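Local coordinates for protein Exo-poly-alpha-D-galacturonosidase (Thermotoga maritima, PDB 3JUR) that probably cleaves polygalacturonate, the backbone of pectin, from its chain ends as a hyperthermoactive exopolygalacturonase with a beta-helix fold, at residues D[102-107]-D[218-223]; D[206-209]-D[214-217]. All coordinates share one frame; numbering follows the deposited sequence.

Contact 1: D[102-107]-D[218-223]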
loop_
_atom_site.group_PDB
_atom_site.type_symbol
_atom_site.label_atom_id
_atom_site.label_comp_id
_atom_site.label_asym_id
_atom_site.label_seq_id
_atom_site.Cartn_x
_atom_site.Cartn_y
_atom_site.Cartn_z
ATOM N N LEU D 102 -3.879 -1.076 56.957
ATOM C CA LEU D 102 -2.766 -1.252 56.030
ATOM C C LEU D 102 -3.298 -1.229 54.609
ATOM O O LEU D 102 -4.164 -2.028 54.248
ATOM C CB LEU D 102 -2.026 -2.568 56.289
ATOM C CG LEU D 102 -0.898 -2.965 55.325
ATOM C CD1 LEU D 102 0.299 -2.013 55.405
ATOM C CD2 LEU D 102 -0.457 -4.391 55.610
ATOM N N THR D 103 -2.779 -0.301 53.812
ATOM C CA THR D 103 -3.237 -0.119 52.441
ATOM C C THR D 103 -2.127 0.516 51.590
ATOM O O THR D 103 -0.947 0.497 51.972
ATOM C CB THR D 103 -4.602 0.668 52.380
ATOM O OG1 THR D 103 -5.159 0.596 51.059
ATOM C CG2 THR D 103 -4.448 2.133 52.803
ATOM N N ARG D 104 -2.495 1.065 50.444
ATOM C CA ARG D 104 -1.510 1.597 49.522
ATOM C C ARG D 104 -2.102 2.783 48.771
ATOM O O ARG D 104 -3.286 2.778 48.438
ATOM C CB ARG D 104 -1.071 0.489 48.556
ATOM C CG ARG D 104 0.413 0.509 48.237
ATOM C CD ARG D 104 0.823 -0.592 47.278
ATOM N NE ARG D 104 1.529 -1.666 47.966
ATOM C CZ ARG D 104 2.499 -2.396 47.428
ATOM N NH1 ARG D 104 2.907 -2.169 46.180
ATOM N NH2 ARG D 104 3.071 -3.354 48.142
ATOM N N PHE D 105 -1.298 3.812 48.529
ATOM C CA PHE D 105 -1.731 4.927 47.685
ATOM C C PHE D 105 -0.704 5.209 46.595
ATOM O O PHE D 105 0.438 5.568 46.882
ATOM C CB PHE D 105 -2.002 6.195 48.509
ATOM C CG PHE D 105 -2.705 7.289 47.733
ATOM C CD1 PHE D 105 -4.090 7.397 47.761
ATOM C CD2 PHE D 105 -1.976 8.205 46.968
ATOM C CE1 PHE D 105 -4.742 8.402 47.054
ATOM C CE2 PHE D 105 -2.618 9.209 46.252
ATOM C CZ PHE D 105 -4.006 9.309 46.298
ATOM N N GLU D 106 -1.131 5.042 45.349
ATOM C CA GLU D 106 -0.274 5.214 44.162
ATOM C C GLU D 106 1.128 4.622 44.343
ATOM O O GLU D 106 2.145 5.291 44.112
ATOM C CB GLU D 106 -0.253 6.682 43.705
ATOM C CG GLU D 106 -1.619 7.154 43.184
ATOM C CD GLU D 106 -1.620 8.581 42.650
ATOM O OE1 GLU D 106 -0.926 9.453 43.219
ATOM O OE2 GLU D 106 -2.342 8.836 41.664
ATOM N N GLY D 107 1.157 3.358 44.770
ATOM C CA GLY D 107 2.389 2.579 44.858
ATOM C C GLY D 107 3.192 2.675 46.148
ATOM O O GLY D 107 4.257 2.064 46.255
ATOM N N PRO D 218 -5.951 -5.698 43.704
ATOM C CA PRO D 218 -5.246 -6.757 44.420
ATOM C C PRO D 218 -3.777 -6.389 44.591
ATOM O O PRO D 218 -3.137 -5.916 43.638
ATOM C CB PRO D 218 -5.402 -7.984 43.509
ATOM C CG PRO D 218 -5.679 -7.447 42.155
ATOM C CD PRO D 218 -6.160 -6.029 42.276
ATOM N N VAL D 219 -3.259 -6.597 45.798
ATOM C CA VAL D 219 -1.897 -6.206 46.143
ATOM C C VAL D 219 -1.189 -7.386 46.785
ATOM O O VAL D 219 -1.726 -8.013 47.700
ATOM C CB VAL D 219 -1.867 -4.999 47.129
ATOM C CG1 VAL D 219 -0.431 -4.557 47.415
ATOM C CG2 VAL D 219 -2.692 -3.829 46.599
ATOM N N LEU D 220 0.012 -7.681 46.295
ATOM C CA LEU D 220 0.872 -8.733 46.851
ATOM C C LEU D 220 0.112 -10.047 46.994
ATOM O O LEU D 220 0.308 -10.813 47.947
ATOM C CB LEU D 220 1.491 -8.280 48.177
ATOM C CG LEU D 220 2.520 -7.150 48.102
ATOM C CD1 LEU D 220 2.719 -6.515 49.468
ATOM C CD2 LEU D 220 3.843 -7.667 47.545
ATOM N N SER D 221 -0.757 -10.288 46.017
ATOM C CA SER D 221 -1.672 -11.414 46.035
ATOM C C SER D 221 -1.317 -12.433 44.962
ATOM O O SER D 221 -0.677 -12.106 43.954
ATOM C CB SER D 221 -3.112 -10.927 45.855
ATOM O OG SER D 221 -3.536 -10.214 47.005
ATOM N N GLU D 222 -1.753 -13.667 45.186
ATOM C CA GLU D 222 -1.441 -14.770 44.293
ATOM C C GLU D 222 -2.680 -15.617 44.021
ATOM O O GLU D 222 -3.495 -15.858 44.923
ATOM C CB GLU D 222 -0.333 -15.623 44.907
ATOM C CG GLU D 222 0.366 -16.519 43.924
ATOM C CD GLU D 222 1.640 -17.114 44.490
ATOM O OE1 GLU D 222 2.441 -16.352 45.078
ATOM O OE2 GLU D 222 1.835 -18.340 44.339
ATOM N N ASN D 223 -2.803 -16.071 42.775
ATOM C CA ASN D 223 -3.972 -16.815 42.299
ATOM C C ASN D 223 -5.255 -15.979 42.373
ATOM O O ASN D 223 -6.132 -16.207 43.221
ATOM C CB ASN D 223 -4.117 -18.166 43.015
ATOM C CG ASN D 223 -5.303 -18.966 42.516
ATOM O OD1 ASN D 223 -5.821 -18.715 41.431
ATOM N ND2 ASN D 223 -5.742 -19.940 43.309
#
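Arg104 reaches from the short strand 103-105 across to Val219, laying one face of its guanidinium group over the valine methyl CG1. That methyl sits 3.4 Å above the guanidinium plane, displaced toward the rim, and comes to 3.5 Å from Arg104 NE. A flat cation suits this place because its face accepts an apolar methyl while its N-H groups remain available around the edge. Val219 presents CG1 with this branch anti to its own backbone N (chi1 -177°), and the arginine chain, bent at chi3 (-105°), swings its head over it. Leu220 follows at the end of strand 216-219, where a positive phi (51°) turns the chain out of the strand. Its side chain crosses that of Arg104 at about a right angle, CD1 approaching Arg104 NH2 obliquely to 3.4 Å. The polar rim of the guanidinium is served from elsewhere: NE hydrogen-bonds the hydroxyl of Tyr196, and long, weak ion pairs run from NH1 to Glu244 and from NH2 to Glu109. A methionine in its place would probably leave the Tyr196 hydroxyl without this donor and remove this positive charge from beside Glu244 and Glu109. The small antiparallel pair 103-105/108-112, an excursion between two coils, is thus set against the end of a strand from a later coil in the right-handed parallel beta-helix of glycosyl hydrolase family 28.

Contact 2: D[206-209]-D[214-217]. Unlike the reference sequence in segment 214-217: Ile216 (reference Val).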
loop_
_atom_site.group_PDB
_atom_site.type_symbol
_atom_site.label_atom_id
_atom_site.label_comp_id
_atom_site.label_asym_id
_atom_site.label_seq_id
_atom_site.Cartn_x
_atom_site.Cartn_y
_atom_site.Cartn_z
ATOM N N VAL D 206 -20.219 -9.113 39.071
ATOM C CA VAL D 206 -20.696 -7.817 39.571
ATOM C C VAL D 206 -20.398 -6.623 38.663
ATOM O O VAL D 206 -19.442 -6.635 37.884
ATOM C CB VAL D 206 -20.165 -7.526 41.000
ATOM C CG1 VAL D 206 -20.697 -8.558 41.989
ATOM C CG2 VAL D 206 -18.635 -7.477 41.020
ATOM N N LYS D 207 -21.242 -5.602 38.762
ATOM C CA LYS D 207 -20.984 -4.302 38.162
ATOM C C LYS D 207 -20.449 -3.353 39.235
ATOM O O LYS D 207 -20.920 -3.371 40.380
ATOM C CB LYS D 207 -22.265 -3.726 37.545
ATOM C CG LYS D 207 -22.036 -2.458 36.735
ATOM C CD LYS D 207 -23.331 -1.874 36.213
ATOM C CE LYS D 207 -23.043 -0.704 35.298
ATOM N NZ LYS D 207 -24.287 -0.109 34.744
ATOM N N ILE D 208 -19.468 -2.532 38.867
ATOM C CA ILE D 208 -18.871 -1.551 39.787
ATOM C C ILE D 208 -18.991 -0.131 39.237
ATOM O O ILE D 208 -18.502 0.157 38.141
ATOM C CB ILE D 208 -17.386 -1.870 40.084
ATOM C CG1 ILE D 208 -17.258 -3.232 40.785
ATOM C CG2 ILE D 208 -16.748 -0.763 40.941
ATOM C CD1 ILE D 208 -15.853 -3.772 40.813
ATOM N N ILE D 209 -19.635 0.739 40.022
ATOM C CA ILE D 209 -19.914 2.140 39.665
ATOM C C ILE D 209 -19.485 3.130 40.767
ATOM O O ILE D 209 -19.321 2.746 41.941
ATOM C CB ILE D 209 -21.428 2.376 39.339
ATOM C CG1 ILE D 209 -22.322 2.083 40.556
ATOM C CG2 ILE D 209 -21.872 1.538 38.142
ATOM C CD1 ILE D 209 -23.810 2.331 40.310
ATOM N N TRP D 214 -9.237 3.820 42.508
ATOM C CA TRP D 214 -9.031 2.551 41.779
ATOM C C TRP D 214 -10.113 1.536 42.143
ATOM O O TRP D 214 -10.485 1.409 43.320
ATOM C CB TRP D 214 -7.645 1.950 42.036
ATOM C CG TRP D 214 -6.465 2.838 41.699
ATOM C CD1 TRP D 214 -6.496 4.076 41.122
ATOM C CD2 TRP D 214 -5.079 2.522 41.894
ATOM N NE1 TRP D 214 -5.217 4.557 40.956
ATOM C CE2 TRP D 214 -4.328 3.623 41.423
ATOM C CE3 TRP D 214 -4.397 1.417 42.431
ATOM C CZ2 TRP D 214 -2.925 3.651 41.470
ATOM C CZ3 TRP D 214 -3.006 1.439 42.470
ATOM C CH2 TRP D 214 -2.284 2.552 41.997
ATOM N N CYS D 215 -10.620 0.820 41.141
ATOM C CA CYS D 215 -11.814 -0.007 41.328
ATOM C C CYS D 215 -11.494 -1.371 41.922
ATOM O O CYS D 215 -12.006 -1.712 42.988
ATOM C CB CYS D 215 -12.632 -0.129 40.039
ATOM S SG CYS D 215 -13.330 1.446 39.453
ATOM N N ILE D 216 -10.647 -2.142 41.246
ATOM C CA ILE D 216 -10.217 -3.443 41.763
ATOM C C ILE D 216 -8.703 -3.488 41.942
ATOM O O ILE D 216 -7.941 -3.423 40.962
ATOM C CB ILE D 216 -10.708 -4.602 40.888
ATOM C CG1 ILE D 216 -12.243 -4.596 40.852
ATOM C CG2 ILE D 216 -10.166 -5.930 41.423
ATOM C CD1 ILE D 216 -12.861 -5.802 40.190
ATOM N N HIS D 217 -8.279 -3.611 43.198
ATOM C CA HIS D 217 -6.877 -3.417 43.555
ATOM C C HIS D 217 -6.305 -4.578 44.376
ATOM O O HIS D 217 -6.193 -4.476 45.599
ATOM C CB HIS D 217 -6.715 -2.065 44.276
ATOM C CG HIS D 217 -5.293 -1.632 44.471
ATOM N ND1 HIS D 217 -4.931 -0.668 45.389
ATOM C CD2 HIS D 217 -4.144 -2.034 43.877
ATOM C CE1 HIS D 217 -3.624 -0.493 45.350
ATOM N NE2 HIS D 217 -3.121 -1.313 44.440
#
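Ile208 projects from strand 207-209 toward Cys215 and Ile216, and its side chain divides at CB to meet both. The CB atom itself stays back from the opposing segment and acts as the fork. Its short branch, CG2, lies anti to the backbone N and looks at Cys215, where it comes to 4.3 Å from the cysteine CB, a loose apolar approach. The longer branch leaves beside the backbone N (chi1 -62°). CG1 serves as a spacer, and the nearly extended turn about the next bond (chi2 166°) carries CD1 outward to Ile216. There CD1 ends 3.7 Å from Ile216 CD1 and just as near Ile216 CG1, the two isoleucine side chains crossing at about a right angle. These residues fill the inside of a right-handed parallel beta-helix: strand 207-209 ends one coil and 216-219 opens the next, and the two pair with different neighbouring strands and face each other through the core instead of sharing backbone bonds. A beta-branched isoleucine fits an extended strand and has two arms to spend on two neighbours, while the small, apolar cysteine suits a buried position facing Ile208 and Ile231. Ile216, a valine in the reference sequence, uses its extra CD1 methyl in this meeting. Strand 224-233 adds to the same core, with Ile231 touching both Ile208 and Cys215, and Ile226 and Ile229 packing on Ile216.

In the fold
Strand 216-219 serves both contacts: contact 2 uses its first part, where the tip of Ile216 packs in the core of the beta-helix, and contact 1 its end, where Val219 and Leu220 meet the excursion 102-107. The two centres lie about 15 Å apart, yet the sites touch, with Arg104 CB 4.2 Å from His217 CE1 and Glu106 CA 4.0 Å from Trp214 CH2. Glu244 adds a polar link, accepting a hydrogen bond from His217 NE2 and forming a long, weak ion pair with Arg104. Trp214 also packs on Asp239, which probably matches the catalytic aspartate of the family's Asn-Thr-Asp motif, so Trp214 and His217 probably lie beside the active site.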